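Local coordinates for protein CghA (Chaetomium globosum, PDB 6KAW) that is a fungal protein with two calycin-clan domains, built mostly of antiparallel beta-strands in both halves of its chain, at residues A[158-163]-A[190-195]; A[183-188]-A[244-249]; A[233-238]-A[257-262]; A[58-63]-A[214-219]. One frame throughout, in Å; residues are numbered along the deposited sequence.

Contact 1 (A[158-163]-A[190-195]); sequences LTHRSL and ANATVD
The imidazole of H160 has A192 CB at its edge, near the ring plane and 4.2 Å from H160 CD2, while A190 CB meets the ring obliquely. L158 CD2 lies over one ring face, offset toward the rim. H160 CG stands beside the backbone N and anti to the carbonyl carbon (chi1 -67°), which leads the ring along the face shared with L158, A190, A192 and V194; H160 NE2 bonds to D52 O of strand 46-54, which helps to hold the imidazole. The two segments belong to neighbouring antiparallel strands, 154-162 and 181-200, whose local directions differ by 159°. T159-T193 and R161-N191 are the hydrogen-bonded pairs, and L158-V194, H160-A192 and S162-A190 the non-hydrogen-bonded ones. The straightest backbone link runs from R161 N to N191 O, 2.8 Å and 172° at the hydrogen. On the other face, the hydroxyls T159 OG1 and T193 OG1 are hydrogen-bonded at 2.7 Å. T159 OG1 also holds a water at 2.8 Å, and that water donates to N191 O, giving this carbonyl a second donor in addition to R161 N. The N191 amide is engaged by the chain beyond, its ND2 bonded to P218 O.

Contact 2 (A[183-188]-A[244-249]); sequences WFRPIA and FVRAQA
R246 spans the gap to A188, and its course accounts for the polar part of the contact. From CB the chain runs extended through CG to CD, part of the way across the 9.4 Å between the CA atoms of R246 and A188; a bend at chi3 (-86°) then turns the guanidinium toward the carbonyl. NE comes first: it donates to a water 2.8 Å away that lies at the guanidinium edge, in its plane, and this water donates in turn to A188 O at 2.7 Å. NH2 reaches the same oxygen directly, at 3.3 Å and 148° at the hydrogen, approaching from above the carbonyl plane. A188 O is thus gripped twice by one side chain, once through solvent. NH1 sits at the edge of the F244 ring, in its plane, and makes a salt bridge with D52. Segment 183-188 belongs to the N-terminal of the two calycin-clan parts of the chain and 244-249 to the C-terminal one, so the arginine links strands of both, just after segment 183-188 turns a corner at P186 and I187. R185 CD lies 4.2 Å from R246 NH2, oblique to the guanidinium; the like charges stay apart, with R185 NE 5.6 Å from R246 NH2, and R185 NH1 is occupied by N272 O. Beside this polar patch, W183 CZ2 packs on F244 CD1 at 4.2 Å, each meeting the other's ring obliquely. The indole is held by W183 NE1 bonding to D227, an acid that also forms a long, weak ion pair with R246 NH2.

Contact 3 (A[233-238]-A[257-262]); sequences MVWGKE and MRLVSK
K262 NZ is gripped by three carbonyls: G236 O across the contact, at 2.7 Å, and A239 O and S394 O beyond it. The ammonium lies above the G236 carbonyl plane, and the lysine stem brings it there by bending at chi2 (79°), which lays CD alongside the backbone of K237 and E238. The start of the lysine is tied as well, since K262 N donates to E238 O at 3.0 Å, bent to 135° at the hydrogen; S261 CA adds a CA-H...O contact to that oxygen at 3.1 Å. One lysine therefore staples both the carbonyl of G236 and that of E238. G236 lies in a short 3-10 segment, 235-237, and E238 follows it, its N bonded to W235 O, in the loop that leaves strand 223-231 and enters strand 239-249. The latter pairs antiparallel with 252-261, the strand ending here, so the turn packs against the second strand of the hairpin that follows it. Its apolar part is W235. L259 CD2 makes a CH-pi contact over one indole face, 4.1 Å from the centroid of the six-membered ring and 29° off its normal. M257 CE touches W235 CH2 at 4.0 Å, and M257 SD, 5.4 Å from the same centroid, forms an oblique Met-aromatic contact. W235 NE1 faces L259 CD1 at 3.5 Å and, buried here, has no polar partner in the model.

Contact 4 (A[58-63]-A[214-219]); sequences GSAAFT and MVLGPE
Strand 60-63 and strand 214-216 pass 8.6 Å apart with an angle of 99° between their directions, too far for backbone pairing, and no hydrogen bond joins them. A60 and F62 point toward the other strand and A61 points away, which gives two apolar positions to meet the side chains of M214 and L216. M214 carries the contact. Its chain, fully extended through CB and CG, carries SD to between the two inward positions, 4.2 Å from A60 CB and 4.1 Å from F62 CB. The bend at chi3 (-58°) then sets CE against the carbonyl of the intervening residue, 3.8 Å from A61 O. L216 adds a looser touch, its CD1 lying 4.5 Å from A60 CB. With F62 CG anti to the backbone N, the phenyl leads away from the methionine, toward L196 and F198 of strand 181-200, while M214 is flanked by A83 and W85 of strand 77-85. Both M214 and L216 close on the methyl of A60. Nearly perpendicular strands meeting through apolar inward side chains are consistent with the orthogonal packing of a curled, antiparallel calycin-type barrel interior.

Overall arrangement
Contacts 2 and 4 are buried, contacts 1 and 3 partly so, yet the two buried ones differ sharply: contact 4 is made by apolar side chains with no hydrogen bond, whereas contact 2 relies on arginine, carbonyl and water between the N- and C-terminal parts of the chain. Contacts 1 and 2 share strand 181-200, and contact 4 uses the next strand, 210-216. Contact 1 pairs neighbouring strands by backbone bonds, and contact 4, its centre 9 Å away, touches it through a probable hydrogen bond, V194 O to L216 N at 2.9 Å. Contact 3 lies on the opposite side of the chain's centre from contacts 1 and 4, and touches contact 2 where W183 packs on M257 and W235; there a lysine-bound turn meets aromatic packing.

Contact 1 (A[158-163]-A[190-195])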
loop_
_atom_site.group_PDB
_atom_site.type_symbol
_atom_site.label_atom_id
_atom_site.label_comp_id
_atom_site.label_asym_id
_atom_site.label_seq_id
_atom_site.Cartn_x
_atom_site.Cartn_y
_atom_site.Cartn_z
ATOM N N LEU A 158 -16.513 -0.429 2.042
ATOM C CA LEU A 158 -15.691 -1.338 1.261
ATOM C C LEU A 158 -15.634 -2.649 2.015
ATOM O O LEU A 158 -15.592 -2.656 3.238
ATOM C CB LEU A 158 -14.272 -0.768 1.051
ATOM C CG LEU A 158 -13.139 -1.642 0.496
ATOM C CD1 LEU A 158 -12.055 -0.744 -0.135
ATOM C CD2 LEU A 158 -12.501 -2.531 1.564
ATOM N N THR A 159 -15.617 -3.766 1.304
ATOM C CA THR A 159 -15.385 -5.043 1.967
ATOM C C THR A 159 -14.388 -5.908 1.204
ATOM O O THR A 159 -14.252 -5.800 -0.011
ATOM C CB THR A 159 -16.701 -5.871 2.158
ATOM O OG1 THR A 159 -17.089 -6.477 0.919
ATOM C CG2 THR A 159 -17.831 -4.992 2.690
ATOM N N HIS A 160 -13.695 -6.771 1.938
ATOM C CA HIS A 160 -12.839 -7.784 1.352
ATOM C C HIS A 160 -13.344 -9.173 1.724
ATOM O O HIS A 160 -13.725 -9.415 2.863
ATOM C CB HIS A 160 -11.387 -7.662 1.842
ATOM C CG HIS A 160 -10.666 -6.427 1.398
ATOM N ND1 HIS A 160 -9.902 -5.666 2.262
ATOM C CD2 HIS A 160 -10.512 -5.855 0.176
ATOM C CE1 HIS A 160 -9.356 -4.661 1.607
ATOM N NE2 HIS A 160 -9.702 -4.760 0.331
ATOM N N ARG A 161 -13.293 -10.086 0.771
ATOM C CA ARG A 161 -13.352 -11.512 1.060
ATOM C C ARG A 161 -12.026 -12.124 0.620
ATOM O O ARG A 161 -11.752 -12.215 -0.569
ATOM C CB ARG A 161 -14.526 -12.185 0.334
ATOM C CG ARG A 161 -15.911 -11.734 0.795
ATOM C CD ARG A 161 -16.190 -12.158 2.230
ATOM N NE ARG A 161 -17.549 -11.825 2.671
ATOM C CZ ARG A 161 -17.889 -10.637 3.166
ATOM N NH1 ARG A 161 -16.972 -9.668 3.261
ATOM N NH2 ARG A 161 -19.138 -10.407 3.545
ATOM N N SER A 162 -11.207 -12.546 1.576
ATOM C CA SER A 162 -9.876 -13.053 1.260
ATOM C C SER A 162 -9.893 -14.292 0.375
ATOM O O SER A 162 -10.717 -15.178 0.552
ATOM C CB SER A 162 -9.112 -13.353 2.552
ATOM O OG SER A 162 -7.848 -13.920 2.271
ATOM N N LEU A 163 -8.986 -14.358 -0.596
ATOM C CA LEU A 163 -8.874 -15.561 -1.403
ATOM C C LEU A 163 -7.907 -16.573 -0.776
ATOM O O LEU A 163 -7.604 -17.593 -1.366
ATOM C CB LEU A 163 -8.437 -15.225 -2.830
ATOM C CG LEU A 163 -9.343 -14.273 -3.620
ATOM C CD1 LEU A 163 -8.965 -14.262 -5.088
ATOM C CD2 LEU A 163 -10.823 -14.651 -3.453
ATOM N N ALA A 190 -7.959 -10.300 -2.346
ATOM C CA ALA A 190 -9.333 -10.480 -1.906
ATOM C C ALA A 190 -10.326 -10.077 -2.986
ATOM O O ALA A 190 -10.074 -9.142 -3.749
ATOM C CB ALA A 190 -9.590 -9.676 -0.637
ATOM N N ASN A 191 -11.441 -10.805 -3.054
ATOM C CA ASN A 191 -12.624 -10.346 -3.764
ATOM C C ASN A 191 -13.052 -9.057 -3.078
ATOM O O ASN A 191 -13.209 -9.035 -1.857
ATOM C CB ASN A 191 -13.737 -11.418 -3.707
ATOM C CG ASN A 191 -14.973 -11.053 -4.527
ATOM O OD1 ASN A 191 -15.160 -9.908 -4.932
ATOM N ND2 ASN A 191 -15.856 -12.039 -4.738
ATOM N N ALA A 192 -13.218 -7.974 -3.830
ATOM C CA ALA A 192 -13.560 -6.694 -3.207
ATOM C C ALA A 192 -14.937 -6.177 -3.622
ATOM O O ALA A 192 -15.365 -6.381 -4.745
ATOM C CB ALA A 192 -12.486 -5.648 -3.541
ATOM N N THR A 193 -15.626 -5.502 -2.709
ATOM C CA THR A 193 -16.796 -4.722 -3.077
ATOM C C THR A 193 -16.655 -3.307 -2.564
ATOM O O THR A 193 -15.994 -3.068 -1.545
ATOM C CB THR A 193 -18.121 -5.308 -2.512
ATOM O OG1 THR A 193 -18.192 -5.078 -1.098
ATOM C CG2 THR A 193 -18.243 -6.789 -2.809
ATOM N N VAL A 194 -17.259 -2.359 -3.273
ATOM C CA VAL A 194 -17.398 -1.012 -2.749
ATOM C C VAL A 194 -18.802 -0.507 -3.044
ATOM O O VAL A 194 -19.430 -0.883 -4.036
ATOM C CB VAL A 194 -16.349 -0.001 -3.333
ATOM C CG1 VAL A 194 -14.916 -0.522 -3.157
ATOM C CG2 VAL A 194 -16.630 0.313 -4.792
ATOM N N ASP A 195 -19.279 0.356 -2.168
ATOM C CA ASP A 195 -20.564 0.991 -2.325
ATOM C C ASP A 195 -20.424 2.340 -1.652
ATOM O O ASP A 195 -20.668 2.479 -0.463
ATOM C CB ASP A 195 -21.681 0.133 -1.698
ATOM C CG ASP A 195 -23.072 0.583 -2.120
ATOM O OD1 ASP A 195 -23.234 1.764 -2.473
ATOM O OD2 ASP A 195 -24.002 -0.254 -2.090
HETATM O O HOH W 1 -15.969 -8.617 -0.533
#

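Contact 2 (A[183-188]-A[244-249])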
loop_
_atom_site.group_PDB
_atom_site.type_symbol
_atom_site.label_atom_id
_atom_site.label_comp_id
_atom_site.label_asym_id
_atom_site.label_seq_id
_atom_site.Cartn_x
_atom_site.Cartn_y
_atom_site.Cartn_z
ATOM N N TRP A 183 6.603 -3.401 6.215
ATOM C CA TRP A 183 5.453 -3.307 5.324
ATOM C C TRP A 183 5.209 -4.683 4.740
ATOM O O TRP A 183 6.068 -5.243 4.068
ATOM C CB TRP A 183 5.664 -2.279 4.193
ATOM C CG TRP A 183 4.411 -2.045 3.362
ATOM C CD1 TRP A 183 3.748 -2.960 2.580
ATOM C CD2 TRP A 183 3.664 -0.821 3.258
ATOM N NE1 TRP A 183 2.656 -2.374 1.995
ATOM C CE2 TRP A 183 2.573 -1.075 2.396
ATOM C CE3 TRP A 183 3.823 0.456 3.795
ATOM C CZ2 TRP A 183 1.640 -0.089 2.073
ATOM C CZ3 TRP A 183 2.888 1.433 3.481
ATOM C CH2 TRP A 183 1.811 1.154 2.624
ATOM N N PHE A 184 4.033 -5.236 5.001
ATOM C CA PHE A 184 3.667 -6.517 4.420
ATOM C C PHE A 184 2.148 -6.588 4.299
ATOM O O PHE A 184 1.455 -5.608 4.567
ATOM C CB PHE A 184 4.230 -7.691 5.247
ATOM C CG PHE A 184 3.765 -7.710 6.671
ATOM C CD1 PHE A 184 4.457 -7.005 7.651
ATOM C CD2 PHE A 184 2.643 -8.439 7.040
ATOM C CE1 PHE A 184 4.026 -7.012 8.967
ATOM C CE2 PHE A 184 2.203 -8.451 8.361
ATOM C CZ PHE A 184 2.894 -7.743 9.321
ATOM N N ARG A 185 1.644 -7.747 3.895
ATOM C CA ARG A 185 0.262 -7.869 3.455
ATOM C C ARG A 185 -0.491 -8.951 4.234
ATOM O O ARG A 185 -0.434 -10.128 3.895
ATOM C CB ARG A 185 0.231 -8.173 1.959
ATOM C CG ARG A 185 0.817 -7.057 1.085
ATOM C CD ARG A 185 1.141 -7.551 -0.302
ATOM N NE ARG A 185 2.306 -8.425 -0.311
ATOM C CZ ARG A 185 3.568 -8.001 -0.274
ATOM N NH1 ARG A 185 3.834 -6.704 -0.231
ATOM N NH2 ARG A 185 4.559 -8.881 -0.272
ATOM N N PRO A 186 -1.188 -8.553 5.291
ATOM C CA PRO A 186 -1.928 -9.590 6.027
ATOM C C PRO A 186 -3.068 -10.207 5.215
ATOM O O PRO A 186 -3.481 -11.329 5.504
ATOM C CB PRO A 186 -2.453 -8.845 7.239
ATOM C CG PRO A 186 -1.495 -7.685 7.424
ATOM C CD PRO A 186 -1.158 -7.266 6.009
ATOM N N ILE A 187 -3.566 -9.493 4.211
ATOM C CA ILE A 187 -4.389 -10.132 3.193
ATOM C C ILE A 187 -3.881 -9.750 1.815
ATOM O O ILE A 187 -4.015 -8.606 1.404
ATOM C CB ILE A 187 -5.875 -9.752 3.298
ATOM C CG1 ILE A 187 -6.420 -10.113 4.679
ATOM C CG2 ILE A 187 -6.650 -10.475 2.207
ATOM C CD1 ILE A 187 -7.810 -9.560 4.952
ATOM N N ALA A 188 -3.299 -10.724 1.122
ATOM C CA ALA A 188 -2.578 -10.484 -0.121
ATOM C C ALA A 188 -3.532 -10.165 -1.268
ATOM O O ALA A 188 -3.273 -9.268 -2.087
ATOM C CB ALA A 188 -1.717 -11.690 -0.468
ATOM N N PHE A 244 4.760 1.528 -4.630
ATOM C CA PHE A 244 3.690 0.565 -4.285
ATOM C C PHE A 244 3.092 0.021 -5.568
ATOM O O PHE A 244 2.838 0.785 -6.495
ATOM C CB PHE A 244 2.589 1.215 -3.439
ATOM C CG PHE A 244 1.381 0.319 -3.210
ATOM C CD1 PHE A 244 1.339 -0.544 -2.123
ATOM C CD2 PHE A 244 0.291 0.347 -4.082
ATOM C CE1 PHE A 244 0.222 -1.383 -1.901
ATOM C CE2 PHE A 244 -0.829 -0.479 -3.877
ATOM C CZ PHE A 244 -0.855 -1.347 -2.785
ATOM N N VAL A 245 2.875 -1.291 -5.634
ATOM C CA VAL A 245 2.183 -1.894 -6.772
ATOM C C VAL A 245 1.176 -2.923 -6.289
ATOM O O VAL A 245 1.500 -3.737 -5.424
ATOM C CB VAL A 245 3.141 -2.629 -7.747
ATOM C CG1 VAL A 245 2.361 -3.229 -8.903
ATOM C CG2 VAL A 245 4.256 -1.721 -8.265
ATOM N N ARG A 246 -0.027 -2.884 -6.858
ATOM C CA ARG A 246 -0.959 -4.017 -6.803
ATOM C C ARG A 246 -1.543 -4.195 -8.201
ATOM O O ARG A 246 -2.047 -3.247 -8.775
ATOM C CB ARG A 246 -2.054 -3.778 -5.758
ATOM C CG ARG A 246 -3.278 -4.703 -5.823
ATOM C CD ARG A 246 -4.129 -4.534 -4.553
ATOM N NE ARG A 246 -3.544 -5.425 -3.586
ATOM C CZ ARG A 246 -3.114 -5.122 -2.377
ATOM N NH1 ARG A 246 -3.246 -3.918 -1.847
ATOM N NH2 ARG A 246 -2.577 -6.094 -1.688
ATOM N N ALA A 247 -1.408 -5.388 -8.771
ATOM C CA ALA A 247 -1.867 -5.628 -10.137
ATOM C C ALA A 247 -2.265 -7.085 -10.364
ATOM O O ALA A 247 -1.733 -7.990 -9.726
ATOM C CB ALA A 247 -0.790 -5.243 -11.134
ATOM N N GLN A 248 -3.163 -7.290 -11.318
ATOM C CA GLN A 248 -3.601 -8.630 -11.710
ATOM C C GLN A 248 -3.628 -8.752 -13.226
ATOM O O GLN A 248 -4.128 -7.869 -13.922
ATOM C CB GLN A 248 -4.985 -8.951 -11.133
ATOM C CG GLN A 248 -5.532 -10.313 -11.626
ATOM C CD GLN A 248 -6.867 -10.681 -11.004
ATOM O OE1 GLN A 248 -7.784 -9.868 -10.961
ATOM N NE2 GLN A 248 -6.972 -11.903 -10.518
ATOM N N ALA A 249 -3.075 -9.840 -13.741
ATOM C CA ALA A 249 -3.053 -10.073 -15.181
ATOM C C ALA A 249 -3.116 -11.565 -15.458
ATOM O O ALA A 249 -2.183 -12.298 -15.145
ATOM C CB ALA A 249 -1.794 -9.459 -15.813
HETATM O O HOH W 2 -3.434 -8.117 -4.501
#

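Contact 3 (A[233-238]-A[257-262])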
loop_
_atom_site.group_PDB
_atom_site.type_symbol
_atom_site.label_atom_id
_atom_site.label_comp_id
_atom_site.label_asym_id
_atom_site.label_seq_id
_atom_site.Cartn_x
_atom_site.Cartn_y
_atom_site.Cartn_z
ATOM N N MET A 233 11.002 5.320 12.154
ATOM C CA MET A 233 11.457 6.592 11.591
ATOM C C MET A 233 10.682 6.949 10.326
ATOM O O MET A 233 10.372 6.080 9.514
ATOM C CB MET A 233 12.953 6.541 11.278
ATOM C CG MET A 233 13.495 7.815 10.624
ATOM S SD MET A 233 13.233 9.323 11.607
ATOM C CE MET A 233 14.216 8.955 13.060
ATOM N N VAL A 234 10.391 8.232 10.151
ATOM C CA VAL A 234 9.613 8.689 9.007
ATOM C C VAL A 234 10.369 8.446 7.681
ATOM O O VAL A 234 11.599 8.472 7.644
ATOM C CB VAL A 234 9.246 10.185 9.175
ATOM C CG1 VAL A 234 10.486 11.064 9.071
ATOM C CG2 VAL A 234 8.176 10.601 8.172
ATOM N N TRP A 235 9.629 8.185 6.604
ATOM C CA TRP A 235 10.246 7.832 5.322
ATOM C C TRP A 235 11.006 8.985 4.694
ATOM O O TRP A 235 11.950 8.771 3.939
ATOM C CB TRP A 235 9.195 7.322 4.329
ATOM C CG TRP A 235 9.134 5.828 4.265
ATOM C CD1 TRP A 235 10.049 4.952 4.777
ATOM C CD2 TRP A 235 8.101 5.028 3.675
ATOM N NE1 TRP A 235 9.649 3.657 4.542
ATOM C CE2 TRP A 235 8.458 3.677 3.866
ATOM C CE3 TRP A 235 6.913 5.321 3.003
ATOM C CZ2 TRP A 235 7.668 2.621 3.411
ATOM C CZ3 TRP A 235 6.132 4.270 2.549
ATOM C CH2 TRP A 235 6.514 2.937 2.756
ATOM N N GLY A 236 10.600 10.207 5.007
ATOM C CA GLY A 236 11.242 11.378 4.446
ATOM C C GLY A 236 12.736 11.430 4.703
ATOM O O GLY A 236 13.453 12.201 4.066
ATOM N N LYS A 237 13.224 10.616 5.631
ATOM C CA LYS A 237 14.627 10.706 5.986
ATOM C C LYS A 237 15.364 9.405 5.734
ATOM O O LYS A 237 16.565 9.312 5.956
ATOM C CB LYS A 237 14.776 11.138 7.445
ATOM C CG LYS A 237 14.256 12.545 7.718
ATOM C CD LYS A 237 14.927 13.170 8.966
ATOM C CE LYS A 237 13.898 13.402 10.040
ATOM N NZ LYS A 237 14.405 13.548 11.450
ATOM N N GLU A 238 14.651 8.405 5.239
ATOM C CA GLU A 238 15.286 7.137 4.919
ATOM C C GLU A 238 15.275 6.818 3.416
ATOM O O GLU A 238 16.122 6.067 2.945
ATOM C CB GLU A 238 14.616 6.005 5.706
ATOM C CG GLU A 238 15.000 6.005 7.189
ATOM C CD GLU A 238 16.511 6.028 7.392
ATOM O OE1 GLU A 238 17.162 5.001 7.100
ATOM O OE2 GLU A 238 17.051 7.072 7.826
ATOM N N MET A 257 6.013 -3.440 -2.335
ATOM C CA MET A 257 6.406 -2.191 -1.691
ATOM C C MET A 257 7.939 -2.139 -1.762
ATOM O O MET A 257 8.598 -2.918 -1.081
ATOM C CB MET A 257 5.901 -2.126 -0.243
ATOM C CG MET A 257 6.065 -0.754 0.430
ATOM S SD MET A 257 5.167 0.586 -0.384
ATOM C CE MET A 257 6.523 1.553 -1.003
ATOM N N ARG A 258 8.496 -1.272 -2.619
ATOM C CA ARG A 258 9.956 -1.218 -2.857
ATOM C C ARG A 258 10.530 0.133 -2.434
ATOM O O ARG A 258 9.987 1.174 -2.811
ATOM C CB ARG A 258 10.315 -1.458 -4.343
ATOM C CG ARG A 258 11.858 -1.508 -4.643
ATOM C CD ARG A 258 12.299 -0.449 -5.681
ATOM N NE ARG A 258 11.806 0.791 -5.178
ATOM C CZ ARG A 258 11.418 1.837 -5.883
ATOM N NH1 ARG A 258 11.508 1.891 -7.211
ATOM N NH2 ARG A 258 10.946 2.854 -5.201
ATOM N N LEU A 259 11.634 0.106 -1.682
ATOM C CA LEU A 259 12.294 1.326 -1.217
ATOM C C LEU A 259 13.702 1.445 -1.775
ATOM O O LEU A 259 14.427 0.452 -1.879
ATOM C CB LEU A 259 12.367 1.372 0.314
ATOM C CG LEU A 259 11.051 1.390 1.089
ATOM C CD1 LEU A 259 11.307 1.253 2.579
ATOM C CD2 LEU A 259 10.300 2.663 0.797
ATOM N N VAL A 260 14.063 2.670 -2.142
ATOM C CA VAL A 260 15.439 3.027 -2.443
ATOM C C VAL A 260 15.837 4.093 -1.424
ATOM O O VAL A 260 15.152 5.108 -1.287
ATOM C CB VAL A 260 15.598 3.565 -3.882
ATOM C CG1 VAL A 260 17.067 3.901 -4.176
ATOM C CG2 VAL A 260 15.026 2.557 -4.901
ATOM N N SER A 261 16.926 3.862 -0.703
ATOM C CA SER A 261 17.285 4.745 0.402
ATOM C C SER A 261 17.875 6.093 -0.017
ATOM O O SER A 261 18.011 6.413 -1.197
ATOM C CB SER A 261 18.288 4.052 1.332
ATOM O OG SER A 261 19.615 4.234 0.853
ATOM N N LYS A 262 18.236 6.873 0.996
ATOM C CA LYS A 262 18.970 8.120 0.828
ATOM C C LYS A 262 20.425 7.845 0.427
ATOM O O LYS A 262 20.915 6.743 0.636
ATOM C CB LYS A 262 18.922 8.910 2.137
ATOM C CG LYS A 262 18.354 10.295 2.028
ATOM C CD LYS A 262 16.860 10.288 1.985
ATOM C CE LYS A 262 16.322 11.697 2.138
ATOM N NZ LYS A 262 14.884 11.765 1.774
#

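Contact 4 (A[58-63]-A[214-219])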
loop_
_atom_site.group_PDB
_atom_site.type_symbol
_atom_site.label_atom_id
_atom_site.label_comp_id
_atom_site.label_asym_id
_atom_site.label_seq_id
_atom_site.Cartn_x
_atom_site.Cartn_y
_atom_site.Cartn_z
ATOM N N GLY A 58 -9.889 -1.979 -14.714
ATOM C CA GLY A 58 -9.315 -0.662 -14.474
ATOM C C GLY A 58 -10.310 0.491 -14.529
ATOM O O GLY A 58 -9.909 1.648 -14.569
ATOM N N SER A 59 -11.608 0.188 -14.501
ATOM C CA SER A 59 -12.635 1.217 -14.675
ATOM C C SER A 59 -12.881 2.021 -13.411
ATOM O O SER A 59 -13.590 3.030 -13.433
ATOM C CB SER A 59 -13.958 0.588 -15.150
ATOM O OG SER A 59 -14.461 -0.334 -14.196
ATOM N N ALA A 60 -12.294 1.578 -12.308
ATOM C CA ALA A 60 -12.428 2.264 -11.030
ATOM C C ALA A 60 -11.333 1.790 -10.101
ATOM O O ALA A 60 -10.857 0.670 -10.228
ATOM C CB ALA A 60 -13.809 2.007 -10.403
ATOM N N ALA A 61 -10.948 2.647 -9.163
ATOM C CA ALA A 61 -9.928 2.300 -8.188
ATOM C C ALA A 61 -10.160 3.086 -6.913
ATOM O O ALA A 61 -10.605 4.236 -6.936
ATOM C CB ALA A 61 -8.504 2.580 -8.747
ATOM N N PHE A 62 -9.825 2.473 -5.797
ATOM C CA PHE A 62 -10.060 3.085 -4.507
ATOM C C PHE A 62 -9.004 2.621 -3.532
ATOM O O PHE A 62 -8.653 1.454 -3.510
ATOM C CB PHE A 62 -11.450 2.725 -3.962
ATOM C CG PHE A 62 -11.732 3.314 -2.615
ATOM C CD1 PHE A 62 -12.265 4.585 -2.504
ATOM C CD2 PHE A 62 -11.441 2.606 -1.460
ATOM C CE1 PHE A 62 -12.503 5.143 -1.270
ATOM C CE2 PHE A 62 -11.688 3.151 -0.223
ATOM C CZ PHE A 62 -12.214 4.422 -0.124
ATOM N N THR A 63 -8.509 3.533 -2.713
ATOM C CA THR A 63 -7.608 3.122 -1.652
ATOM C C THR A 63 -7.745 4.062 -0.472
ATOM O O THR A 63 -8.000 5.247 -0.633
ATOM C CB THR A 63 -6.138 3.055 -2.141
ATOM O OG1 THR A 63 -5.329 2.455 -1.128
ATOM C CG2 THR A 63 -5.602 4.427 -2.491
ATOM N N MET A 214 -19.586 5.228 -6.483
ATOM C CA MET A 214 -18.713 4.161 -6.959
ATOM C C MET A 214 -19.225 2.836 -6.429
ATOM O O MET A 214 -19.247 2.605 -5.226
ATOM C CB MET A 214 -17.259 4.375 -6.525
ATOM C CG MET A 214 -16.320 3.271 -7.006
ATOM S SD MET A 214 -14.584 3.546 -6.523
ATOM C CE MET A 214 -14.242 5.149 -7.274
ATOM N N VAL A 215 -19.624 1.963 -7.340
ATOM C CA VAL A 215 -20.177 0.683 -6.967
ATOM C C VAL A 215 -19.427 -0.432 -7.662
ATOM O O VAL A 215 -19.324 -0.453 -8.892
ATOM C CB VAL A 215 -21.682 0.569 -7.331
ATOM C CG1 VAL A 215 -22.198 -0.828 -7.009
ATOM C CG2 VAL A 215 -22.499 1.633 -6.627
ATOM N N LEU A 216 -18.925 -1.366 -6.867
ATOM C CA LEU A 216 -18.321 -2.579 -7.387
ATOM C C LEU A 216 -18.936 -3.750 -6.633
ATOM O O LEU A 216 -18.727 -3.889 -5.432
ATOM C CB LEU A 216 -16.794 -2.550 -7.231
ATOM C CG LEU A 216 -16.049 -1.459 -8.015
ATOM C CD1 LEU A 216 -14.556 -1.431 -7.673
ATOM C CD2 LEU A 216 -16.246 -1.621 -9.509
ATOM N N GLY A 217 -19.705 -4.576 -7.337
ATOM C CA GLY A 217 -20.410 -5.679 -6.709
ATOM C C GLY A 217 -19.584 -6.947 -6.594
ATOM O O GLY A 217 -18.530 -7.067 -7.217
ATOM N N PRO A 218 -20.064 -7.910 -5.796
ATOM C CA PRO A 218 -19.306 -9.108 -5.427
ATOM C C PRO A 218 -18.999 -10.058 -6.576
ATOM O O PRO A 218 -18.131 -10.909 -6.425
ATOM C CB PRO A 218 -20.217 -9.794 -4.401
ATOM C CG PRO A 218 -21.585 -9.295 -4.710
ATOM C CD PRO A 218 -21.413 -7.896 -5.198
ATOM N N GLU A 219 -19.672 -9.929 -7.709
ATOM C CA GLU A 219 -19.416 -10.867 -8.789
ATOM C C GLU A 219 -18.800 -10.203 -10.012
ATOM O O GLU A 219 -18.911 -10.717 -11.123
ATOM C CB GLU A 219 -20.708 -11.594 -9.178
ATOM C CG GLU A 219 -21.153 -12.638 -8.168
ATOM C CD GLU A 219 -22.362 -13.417 -8.656
ATOM O OE1 GLU A 219 -23.220 -12.803 -9.331
ATOM O OE2 GLU A 219 -22.455 -14.636 -8.384
#